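Local coordinates for protein Agap007691-pb (Anopheles gambiae, PDB 5C98) that is of unknown function but belongs to the serpin family, whose members typically act as inhibitors of serine proteases, at residues Val101-Thr106 / Thr123-Val128; His167-Phe172 / Thr316-Phe321. One frame throughout, in Å; residues are numbered along the deposited sequence.

Contact 1 of 2, residues Val101-Thr106 / Thr123-Val128; sequences VLVEET and TTVEPV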
loop_
_atom_site.group_PDB
_atom_site.type_symbol
_atom_site.label_atom_id
_atom_site.label_comp_id
_atom_site.label_asym_id
_atom_site.label_seq_id
_atom_site.Cartn_x
_atom_site.Cartn_y
_atom_site.Cartn_z
ATOM N N VAL A 101 -0.357 3.361 16.591
ATOM C CA VAL A 101 0.860 3.090 17.335
ATOM C C VAL A 101 0.488 2.429 18.647
ATOM O O VAL A 101 -0.394 2.922 19.367
ATOM C CB VAL A 101 1.643 4.385 17.603
ATOM C CG1 VAL A 101 2.941 4.114 18.313
ATOM C CG2 VAL A 101 1.880 5.158 16.317
ATOM N N LEU A 102 1.168 1.326 18.968
ATOM C CA LEU A 102 1.112 0.747 20.303
ATOM C C LEU A 102 2.371 1.112 21.072
ATOM O O LEU A 102 3.478 1.040 20.545
ATOM C CB LEU A 102 1.024 -0.779 20.267
ATOM C CG LEU A 102 -0.222 -1.410 19.662
ATOM C CD1 LEU A 102 -0.048 -2.916 19.613
ATOM C CD2 LEU A 102 -1.432 -1.033 20.500
ATOM N N VAL A 103 2.192 1.509 22.322
ATOM C CA VAL A 103 3.296 1.743 23.244
ATOM C C VAL A 103 3.035 0.948 24.516
ATOM O O VAL A 103 1.886 0.767 24.942
ATOM C CB VAL A 103 3.501 3.240 23.586
ATOM C CG1 VAL A 103 3.981 4.018 22.374
ATOM C CG2 VAL A 103 2.232 3.852 24.164
ATOM N N GLU A 104 4.115 0.465 25.125
ATOM C CA GLU A 104 3.998 -0.242 26.401
ATOM C C GLU A 104 3.464 0.693 27.481
ATOM O O GLU A 104 4.073 1.721 27.800
ATOM C CB GLU A 104 5.362 -0.810 26.811
ATOM C CG GLU A 104 5.465 -1.342 28.250
ATOM C CD GLU A 104 4.373 -2.330 28.633
ATOM O OE1 GLU A 104 4.049 -3.220 27.811
ATOM O OE2 GLU A 104 3.853 -2.203 29.769
ATOM N N GLU A 105 2.343 0.304 28.085
ATOM C CA GLU A 105 1.616 1.193 28.985
ATOM C C GLU A 105 2.365 1.492 30.277
ATOM O O GLU A 105 2.085 2.513 30.908
ATOM C CB GLU A 105 0.250 0.599 29.326
ATOM C CG GLU A 105 0.282 -0.719 30.128
ATOM C CD GLU A 105 -1.099 -1.339 30.291
ATOM O OE1 GLU A 105 -2.057 -0.844 29.664
ATOM O OE2 GLU A 105 -1.225 -2.328 31.048
ATOM N N THR A 106 3.304 0.649 30.695
ATOM C CA THR A 106 3.948 0.896 31.981
ATOM C C THR A 106 5.114 1.870 31.895
ATOM O O THR A 106 5.702 2.173 32.939
ATOM C CB THR A 106 4.453 -0.399 32.619
ATOM O OG1 THR A 106 5.400 -1.019 31.750
ATOM C CG2 THR A 106 3.285 -1.368 32.945
ATOM N N THR A 123 -2.592 10.674 13.785
ATOM C CA THR A 123 -2.345 9.294 14.158
ATOM C C THR A 123 -3.061 9.057 15.479
ATOM O O THR A 123 -3.601 9.979 16.092
ATOM C CB THR A 123 -0.834 8.989 14.248
ATOM O OG1 THR A 123 -0.640 7.574 14.320
ATOM C CG2 THR A 123 -0.176 9.637 15.456
ATOM N N THR A 124 -3.079 7.794 15.896
ATOM C CA THR A 124 -3.612 7.396 17.190
ATOM C C THR A 124 -2.589 6.507 17.883
ATOM O O THR A 124 -2.049 5.577 17.276
ATOM C CB THR A 124 -4.961 6.681 17.028
ATOM O OG1 THR A 124 -5.952 7.635 16.586
ATOM C CG2 THR A 124 -5.432 6.133 18.359
ATOM N N VAL A 125 -2.281 6.840 19.125
ATOM C CA VAL A 125 -1.394 6.050 19.973
ATOM C C VAL A 125 -2.239 5.445 21.078
ATOM O O VAL A 125 -2.980 6.163 21.765
ATOM C CB VAL A 125 -0.281 6.925 20.574
ATOM C CG1 VAL A 125 0.628 6.116 21.478
ATOM C CG2 VAL A 125 0.532 7.591 19.489
ATOM N N GLU A 126 -2.123 4.136 21.274
ATOM C CA GLU A 126 -2.791 3.472 22.387
ATOM C C GLU A 126 -1.774 2.786 23.286
ATOM O O GLU A 126 -1.013 1.924 22.810
ATOM C CB GLU A 126 -3.812 2.455 21.898
ATOM C CG GLU A 126 -4.635 1.892 23.045
ATOM C CD GLU A 126 -5.918 1.210 22.604
ATOM O OE1 GLU A 126 -6.411 1.510 21.491
ATOM O OE2 GLU A 126 -6.442 0.376 23.379
ATOM N N PRO A 127 -1.704 3.143 24.572
ATOM C CA PRO A 127 -0.897 2.355 25.515
ATOM C C PRO A 127 -1.588 1.037 25.815
ATOM O O PRO A 127 -2.782 1.001 26.111
ATOM C CB PRO A 127 -0.836 3.238 26.763
ATOM C CG PRO A 127 -1.402 4.544 26.380
ATOM C CD PRO A 127 -2.312 4.307 25.230
ATOM N N VAL A 128 -0.822 -0.050 25.762
ATOM C CA VAL A 128 -1.351 -1.377 26.040
ATOM C C VAL A 128 -0.301 -2.166 26.806
ATOM O O VAL A 128 0.869 -1.780 26.900
ATOM C CB VAL A 128 -1.739 -2.141 24.757
ATOM C CG1 VAL A 128 -2.855 -1.428 24.000
ATOM C CG2 VAL A 128 -0.511 -2.381 23.882
HETATM O O HOH W 1 -3.332 1.272 29.059
#
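Thr-123 meets Val-101 at the N-terminal end of the contact: its OG1 passes 4.0 Å from Val-101 CG2, and the hydroxyl is hydrogen-bonded to Ser-99. At Thr-124 the carbonyl takes the N-H of Val-101, the first of five backbone bonds that tie the two segments together in parallel. Val-125 stands on the same face as Val-101 and Val-103. Its CG2 reaches Val-101 CB at 3.9 Å; CG1, anti to the backbone N (chi1 179°), reaches Val-103 CG2, also at 3.9 Å. Beta-branched valines suit this face because short, wide side chains fill the space between strands and Phe-113 and Phe-117 of helix 111-119.

Glu-126 bonds with its N to Val-101 O and with its O to Val-103 N, the latter a longer 3.3 Å link. Its side chain extends away from strand 101-104 and touches Ala-139 of helix 133-146. Pro-127 fits because its nitrogen faces away from strand 101-104, so the missing N-H costs no rung here. Its CB packs 3.8 Å from Glu-105 CB, and a water joins Pro-127 O to Glu-105 OE1. Val-128 closes the ladder: its N reaches Val-103 O at 2.9 Å, while its O takes the N-H of Glu-105 from above the carbonyl plane. Both its methyls lie against Leu-102 CD2, on the face covered by helix 133-146. This is the parallel pairing of a beta-alpha-beta unit, strand 95-104, helix 111-119 and strand 124-128, which forms one margin of the large central sheet of serpins, sheet A.

Contact 2 of 2, residues His167-Phe172 / Thr316-Phe321; sequences HKLMLF and TRLNGF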
loop_
_atom_site.group_PDB
_atom_site.type_symbol
_atom_site.label_atom_id
_atom_site.label_comp_id
_atom_site.label_asym_id
_atom_site.label_seq_id
_atom_site.Cartn_x
_atom_site.Cartn_y
_atom_site.Cartn_z
ATOM N N HIS A 167 8.198 -6.301 23.623
ATOM C CA HIS A 167 8.217 -5.121 22.770
ATOM C C HIS A 167 7.730 -3.892 23.524
ATOM O O HIS A 167 6.889 -3.981 24.419
ATOM C CB HIS A 167 7.280 -5.344 21.592
ATOM C CG HIS A 167 7.758 -6.379 20.633
ATOM N ND1 HIS A 167 9.056 -6.841 20.614
ATOM C CD2 HIS A 167 7.113 -7.015 19.625
ATOM C CE1 HIS A 167 9.187 -7.731 19.641
ATOM N NE2 HIS A 167 8.022 -7.861 19.034
ATOM N N LYS A 168 8.278 -2.722 23.145
ATOM C CA LYS A 168 7.867 -1.439 23.709
ATOM C C LYS A 168 7.102 -0.552 22.744
ATOM O O LYS A 168 6.373 0.327 23.206
ATOM C CB LYS A 168 9.089 -0.644 24.188
ATOM C CG LYS A 168 9.914 -1.342 25.270
ATOM C CD LYS A 168 11.098 -0.465 25.674
ATOM C CE LYS A 168 12.249 -1.275 26.222
ATOM N NZ LYS A 168 11.907 -1.913 27.509
ATOM N N LEU A 169 7.245 -0.760 21.426
ATOM C CA LEU A 169 6.798 0.215 20.436
ATOM C C LEU A 169 6.514 -0.508 19.133
ATOM O O LEU A 169 7.412 -1.154 18.582
ATOM C CB LEU A 169 7.895 1.243 20.190
ATOM C CG LEU A 169 7.605 2.315 19.156
ATOM C CD1 LEU A 169 6.522 3.285 19.649
ATOM C CD2 LEU A 169 8.885 3.108 18.846
ATOM N N MET A 170 5.295 -0.363 18.605
ATOM C CA MET A 170 4.931 -0.991 17.345
ATOM C C MET A 170 4.066 -0.056 16.527
ATOM O O MET A 170 3.308 0.749 17.073
ATOM C CB MET A 170 4.135 -2.268 17.566
ATOM C CG MET A 170 4.868 -3.269 18.453
ATOM S SD MET A 170 4.138 -4.916 18.391
ATOM C CE MET A 170 4.735 -5.459 16.809
ATOM N N LEU A 171 4.212 -0.158 15.206
ATOM C CA LEU A 171 3.564 0.739 14.264
ATOM C C LEU A 171 2.718 -0.069 13.295
ATOM O O LEU A 171 3.090 -1.185 12.920
ATOM C CB LEU A 171 4.624 1.524 13.460
ATOM C CG LEU A 171 4.128 2.541 12.427
ATOM C CD1 LEU A 171 3.296 3.651 13.077
ATOM C CD2 LEU A 171 5.344 3.103 11.708
ATOM N N PHE A 172 1.583 0.489 12.873
ATOM C CA PHE A 172 0.654 -0.138 11.949
ATOM C C PHE A 172 0.194 0.867 10.909
ATOM O O PHE A 172 0.014 2.043 11.221
ATOM C CB PHE A 172 -0.532 -0.737 12.718
ATOM C CG PHE A 172 -0.076 -1.659 13.793
ATOM C CD1 PHE A 172 0.119 -3.009 13.524
ATOM C CD2 PHE A 172 0.234 -1.190 15.049
ATOM C CE1 PHE A 172 0.598 -3.844 14.517
ATOM C CE2 PHE A 172 0.726 -2.021 16.014
ATOM C CZ PHE A 172 0.897 -3.345 15.756
ATOM N N THR A 316 14.855 3.529 22.025
ATOM C CA THR A 316 14.347 2.217 21.660
ATOM C C THR A 316 14.295 2.077 20.147
ATOM O O THR A 316 14.119 3.051 19.414
ATOM C CB THR A 316 12.934 1.941 22.236
ATOM O OG1 THR A 316 12.497 0.630 21.833
ATOM C CG2 THR A 316 11.918 2.949 21.751
ATOM N N ARG A 317 14.446 0.844 19.676
ATOM C CA ARG A 317 14.155 0.533 18.290
ATOM C C ARG A 317 12.651 0.406 18.102
ATOM O O ARG A 317 11.884 0.271 19.059
ATOM C CB ARG A 317 14.807 -0.791 17.898
ATOM C CG ARG A 317 14.255 -1.972 18.692
ATOM C CD ARG A 317 15.097 -3.227 18.531
ATOM N NE ARG A 317 16.410 -3.066 19.148
ATOM C CZ ARG A 317 17.457 -3.847 18.889
ATOM N NH1 ARG A 317 17.349 -4.834 18.004
ATOM N NH2 ARG A 317 18.618 -3.634 19.506
ATOM N N LEU A 318 12.233 0.464 16.848
ATOM C CA LEU A 318 10.865 0.128 16.500
ATOM C C LEU A 318 10.777 -1.386 16.439
ATOM O O LEU A 318 11.500 -2.014 15.663
ATOM C CB LEU A 318 10.523 0.767 15.167
ATOM C CG LEU A 318 9.110 0.551 14.646
ATOM C CD1 LEU A 318 8.057 0.929 15.680
ATOM C CD2 LEU A 318 8.927 1.333 13.324
ATOM N N ASN A 319 9.931 -1.980 17.285
ATOM C CA ASN A 319 9.905 -3.439 17.404
ATOM C C ASN A 319 9.154 -4.145 16.284
ATOM O O ASN A 319 9.405 -5.332 16.046
ATOM C CB ASN A 319 9.313 -3.867 18.750
ATOM C CG ASN A 319 10.139 -3.407 19.902
ATOM O OD1 ASN A 319 9.724 -2.556 20.678
ATOM N ND2 ASN A 319 11.365 -3.933 19.993
ATOM N N GLY A 320 8.274 -3.446 15.576
ATOM C CA GLY A 320 7.523 -4.029 14.496
ATOM C C GLY A 320 6.806 -2.962 13.713
ATOM O O GLY A 320 6.519 -1.883 14.245
ATOM N N PHE A 321 6.538 -3.266 12.450
ATOM C CA PHE A 321 5.759 -2.379 11.577
ATOM C C PHE A 321 5.029 -3.290 10.609
ATOM O O PHE A 321 5.672 -3.932 9.775
ATOM C CB PHE A 321 6.680 -1.396 10.845
ATOM C CG PHE A 321 5.959 -0.366 9.996
ATOM C CD1 PHE A 321 4.576 -0.232 10.039
ATOM C CD2 PHE A 321 6.674 0.466 9.151
ATOM C CE1 PHE A 321 3.911 0.731 9.247
ATOM C CE2 PHE A 321 6.007 1.404 8.362
ATOM C CZ PHE A 321 4.644 1.528 8.420
#
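Leu-171 sets its CD2 methyl squarely over the centre of the Phe-321 ring, 3.5 Å above the plane, a CH-pi contact almost on the ring normal. The two side chains lie side by side and point the same way, both with CG anti to the backbone N (Phe-321 chi1 -176°). A branched leucine suits this place because one methyl can press on the ring while CG reaches CE1 and CD1. Next to this pair, Leu-318 crosses Leu-169 at about a right angle, bringing its CD1 to 3.8 Å from Leu-169 CG; the same methyl also touches Leu-171 CB.

The backbones bond around this core. Leu-171 N donates to Gly-320 O at 3.0 Å. Gly-320 suits the opposite face because Met-170 CE comes within 3.9 Å of its CA, occupying the side where a side chain would stand.

Farther out, Asn-319 carries the polar edge. Its N bonds to Leu-169 O, and its OD1 accepts two backbone N-H groups: that of Lys-168 at 2.9 Å, from well above the carbonyl plane, and that of Leu-169 at 3.2 Å, in the plane on a lone pair. Asparagine suits this place because its side-chain carbonyl can accept both N-H groups at the start of the strand while its backbone N binds Leu-169 O. The amide lies nearly parallel to the His-167 ring, the planes 8° apart, with Asn-319 CB 3.4 Å above the ring toward its rim.

Strands 169-177 and 320-328 are the parallel neighbours in sheet A between which inhibitory serpins insert their cleaved reactive-centre loop. Helix 43-51 lies against Leu-171, Leu-318 and Phe-321, with Phe-302 of helix 300-303 touching the last two, while strand 95-104 borders segment 167-172 on its other edge.

From the N terminus, the chain runs up strand 95-104, loops through helix 111-119 and returns in strand 124-128, so contact 1 closes a short loop of 16 residues. It is complete before contact 2 begins: the chain passes helix 133-146 and enters strand 169-177, and 143 residues separate segment 167-172 from segment 316-321, where contact 2 closes the longer loop. The two loops therefore follow in series and neither nests nor crosses. Strands 95-104 and 169-177, antiparallel neighbours, join them through probable backbone hydrogen bonds of Leu-102 with Met-170 and of Glu-104 with Lys-168. Together the contacts tie four strands, in the order 124-128, 95-104, 169-177, 320-328, across sheet A.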